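Local coordinates for Mlr3007 protein (Mesorhizobium loti, PDB 3QQM) that probably transfers amino groups between branched-chain amino acids and 2-oxoglutarate, using pyridoxal 5'-phosphate as its cofactor, at residues Arg102-Arg107 against Val140-Glu145. Residues are numbered along the deposited sequence; the frame is centred on the assembly and turned at random.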
ATOM      1  N   ARG A 102      12.667   9.949  -1.669  1.00 19.36           N
ATOM      2  CA  ARG A 102      12.764  11.212  -2.393  1.00 19.70           C
ATOM      3  C   ARG A 102      11.326  11.697  -2.670  1.00 19.13           C
ATOM      4  O   ARG A 102      10.374  10.888  -2.702  1.00 18.29           O
ATOM      5  CB  ARG A 102      13.501  11.065  -3.724  1.00 20.29           C
ATOM      6  CG  ARG A 102      14.878  10.447  -3.642  1.00 22.51           C
ATOM      7  CD  ARG A 102      15.865  11.326  -2.991  1.00 23.96           C
ATOM      8  NE  ARG A 102      16.213  12.448  -3.866  1.00 26.22           N
ATOM      9  CZ  ARG A 102      17.257  12.466  -4.702  1.00 27.14           C
ATOM     10  NH1 ARG A 102      18.088  11.423  -4.801  1.00 27.62           N
ATOM     11  NH2 ARG A 102      17.463  13.536  -5.444  1.00 27.78           N
ATOM     12  N   LEU A 103      11.181  13.001  -2.900  1.00 18.99           N
ATOM     13  CA  LEU A 103       9.889  13.606  -3.183  1.00 18.86           C
ATOM     14  C   LEU A 103       9.650  13.746  -4.672  1.00 19.19           C
ATOM     15  O   LEU A 103      10.468  14.330  -5.405  1.00 19.33           O
ATOM     16  CB  LEU A 103       9.812  14.996  -2.566  1.00 19.04           C
ATOM     17  CG  LEU A 103       8.533  15.813  -2.783  1.00 18.95           C
ATOM     18  CD1 LEU A 103       7.341  15.169  -2.093  1.00 17.16           C
ATOM     19  CD2 LEU A 103       8.758  17.236  -2.267  1.00 18.81           C
ATOM     20  N   ALA A 104       8.530  13.212  -5.124  1.00 18.88           N
ATOM     21  CA  ALA A 104       8.168  13.327  -6.514  1.00 19.67           C
ATOM     22  C   ALA A 104       7.560  14.688  -6.750  1.00 19.92           C
ATOM     23  O   ALA A 104       7.001  15.279  -5.835  1.00 19.29           O
ATOM     24  CB  ALA A 104       7.125  12.258  -6.900  1.00 18.92           C
ATOM     25  N   ARG A 105       7.689  15.180  -7.976  1.00 20.62           N
ATOM     26  CA  ARG A 105       7.066  16.450  -8.363  0.50 21.06           C
ATOM     27  C   ARG A 105       5.621  16.119  -8.698  1.00 20.55           C
ATOM     28  O   ARG A 105       4.757  16.965  -8.646  1.00 20.37           O
ATOM     29  CB  ARG A 105       7.747  17.133  -9.570  0.50 22.00           C
ATOM     30  CG  ARG A 105       7.531  16.442 -10.902  0.50 22.89           C
ATOM     31  CD  ARG A 105       7.993  17.300 -12.080  0.50 24.76           C
ATOM     32  NE  ARG A 105       9.428  17.567 -12.093  0.50 26.42           N
ATOM     33  CZ  ARG A 105      10.327  16.769 -12.670  0.50 27.71           C
ATOM     34  NH1 ARG A 105       9.941  15.630 -13.250  0.50 27.05           N
ATOM     35  NH2 ARG A 105      11.620  17.096 -12.641  0.50 28.36           N
ATOM     36  N   THR A 106       5.377  14.849  -9.014  1.00 20.51           N
ATOM     37  CA  THR A 106       4.041  14.344  -9.311  1.00 20.46           C
ATOM     38  C   THR A 106       3.178  14.558  -8.078  1.00 19.57           C
ATOM     39  O   THR A 106       3.499  14.050  -7.026  1.00 18.80           O
ATOM     40  CB  THR A 106       4.063  12.811  -9.545  1.00 20.22           C
ATOM     41  OG1 THR A 106       4.929  12.510 -10.636  1.00 22.22           O
ATOM     42  CG2 THR A 106       2.656  12.265  -9.824  1.00 19.78           C
ATOM     43  N   ARG A 107       2.095  15.307  -8.222  1.00 19.86           N
ATOM     44  CA  ARG A 107       1.184  15.576  -7.100  0.50 19.40           C
ATOM     45  C   ARG A 107      -0.160  14.838  -7.195  1.00 18.96           C
ATOM     46  O   ARG A 107      -0.660  14.580  -8.264  1.00 18.90           O
ATOM     47  CB  ARG A 107       0.946  17.075  -6.976  0.50 19.68           C
ATOM     48  CG  ARG A 107       2.213  17.844  -6.660  0.50 20.60           C
ATOM     49  CD  ARG A 107       2.850  17.322  -5.370  0.50 20.82           C
ATOM     50  NE  ARG A 107       4.178  17.881  -5.118  0.50 21.09           N
ATOM     51  CZ  ARG A 107       4.385  18.980  -4.415  0.50 21.78           C
ATOM     52  NH1 ARG A 107       3.351  19.637  -3.895  0.50 20.96           N
ATOM     53  NH2 ARG A 107       5.620  19.425  -4.238  0.50 23.19           N
ATOM     54  N   VAL A 140       9.383   6.489  -3.429  1.00 17.09           N
ATOM     55  CA  VAL A 140       9.104   7.844  -3.806  1.00 16.64           C
ATOM     56  C   VAL A 140       7.843   8.308  -3.126  1.00 16.44           C
ATOM     57  O   VAL A 140       6.810   7.635  -3.207  1.00 16.41           O
ATOM     58  CB  VAL A 140       8.919   7.916  -5.354  1.00 16.86           C
ATOM     59  CG1 VAL A 140       8.578   9.332  -5.826  1.00 15.99           C
ATOM     60  CG2 VAL A 140      10.155   7.422  -6.025  1.00 16.18           C
ATOM     61  N   LEU A 141       7.909   9.459  -2.465  1.00 16.25           N
ATOM     62  CA  LEU A 141       6.748  10.004  -1.806  1.00 15.81           C
ATOM     63  C   LEU A 141       6.054  11.023  -2.704  1.00 15.88           C
ATOM     64  O   LEU A 141       6.694  11.678  -3.541  1.00 16.49           O
ATOM     65  CB  LEU A 141       7.120  10.687  -0.488  1.00 15.89           C
ATOM     66  CG  LEU A 141       7.912   9.891   0.558  1.00 16.21           C
ATOM     67  CD1 LEU A 141       8.056  10.714   1.855  1.00 14.96           C
ATOM     68  CD2 LEU A 141       7.248   8.530   0.834  1.00 15.10           C
ATOM     69  N   LEU A 142       4.737  11.138  -2.526  1.00 15.34           N
ATOM     70  CA  LEU A 142       3.913  12.093  -3.243  1.00 15.32           C
ATOM     71  C   LEU A 142       3.170  12.982  -2.237  1.00 15.26           C
ATOM     72  O   LEU A 142       2.699  12.502  -1.203  1.00 14.85           O
ATOM     73  CB  LEU A 142       2.859  11.388  -4.119  1.00 14.99           C
ATOM     74  CG  LEU A 142       3.335  10.479  -5.256  1.00 15.03           C
ATOM     75  CD1 LEU A 142       3.811   9.161  -4.674  1.00 15.18           C
ATOM     76  CD2 LEU A 142       2.222  10.231  -6.250  1.00 13.15           C
ATOM     77  N   ALA A 143       3.057  14.262  -2.568  1.00 15.54           N
ATOM     78  CA  ALA A 143       2.325  15.235  -1.764  1.00 15.68           C
ATOM     79  C   ALA A 143       1.093  15.668  -2.557  1.00 15.61           C
ATOM     80  O   ALA A 143       0.990  15.370  -3.709  1.00 15.97           O
ATOM     81  CB  ALA A 143       3.204  16.452  -1.429  1.00 15.86           C
ATOM     82  N   ASN A 144       0.160  16.365  -1.914  1.00 15.80           N
ATOM     83  CA  ASN A 144      -1.062  16.826  -2.571  1.00 15.82           C
ATOM     84  C   ASN A 144      -0.992  18.309  -2.940  1.00 16.35           C
ATOM     85  O   ASN A 144       0.058  18.921  -2.811  1.00 16.12           O
ATOM     86  CB  ASN A 144      -2.275  16.533  -1.686  1.00 15.50           C
ATOM     87  CG  ASN A 144      -2.269  17.327  -0.374  1.00 15.76           C
ATOM     88  OD1 ASN A 144      -1.519  18.318  -0.211  1.00 16.25           O
ATOM     89  ND2 ASN A 144      -3.128  16.907   0.565  1.00 14.35           N
ATOM     90  N   GLU A 145      -2.126  18.894  -3.361  1.00 17.02           N
ATOM     91  CA  GLU A 145      -2.160  20.323  -3.804  1.00 17.73           C
ATOM     92  C   GLU A 145      -1.837  21.341  -2.725  1.00 17.88           C
ATOM     93  O   GLU A 145      -1.657  22.504  -3.013  1.00 18.27           O
ATOM     94  CB  GLU A 145      -3.493  20.699  -4.511  1.00 18.03           C
ATOM     95  CG  GLU A 145      -4.783  20.731  -3.681  1.00 18.58           C
ATOM     96  CD  GLU A 145      -5.378  19.346  -3.296  1.00 19.15           C
ATOM     97  OE1 GLU A 145      -4.694  18.296  -3.404  1.00 19.01           O
ATOM     98  OE2 GLU A 145      -6.545  19.322  -2.883  1.00 18.95           O
TER
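The carbonyl oxygen of Arg102 takes the amide of Leu141 in a nearly straight hydrogen bond (Leu141 N to Arg102 O, 2.9 Å) and is also approached by the CA-H of Val140. The Leu141 carbonyl answers with a bond from Ala104 N to Leu141 O of 2.9 Å. The N-H and C=O of Leu141 thus bond to the residues on either side of Leu103, as expected between parallel strands, and Leu103 lies opposite Leu141 in register. On the sheet face of Val140, CG1 stands anti to the backbone N (chi1 178°) and meets Ala104 CB at 3.4 Å, a tight carbon contact; Ala128 of helix 123-130 packs against the same alanine. On the opposite face, where Leu103 and Leu141 point, both leucines touch Tyr197 of helix 197-200, and Leu103 CD1 comes within 4.4 Å of Ala143 CB.

Beyond Ala104 the segment 102-107 leaves the ladder. Thr106 and Leu142 run side by side, pointing the same way, with Thr106 CG2 4.1 Å from Leu142 CD2, while the Thr106 hydroxyl is hydrogen-bonded to Glu131 and His127. In one of its two conformers, Arg107 folds back across Ala143, a contact that is therefore tentative. There a bend at chi2 (-57°) brings CD close to Ala143 O, and the guanidinium lays one face over Ala143 CB, which sits off-centre toward its rim. Asn144 O lies at the guanidinium edge near its plane, with NH1 3.5 Å away.

The connection between the two segments also holds Lys118, modified with pyridoxal phosphate in this structure. Strand 99-103, helix 123-130 on the Val140 face and the parallel neighbour 139-143 form a right-handed beta-alpha-beta crossover in the mixed sheet of this class-IV aminotransferase.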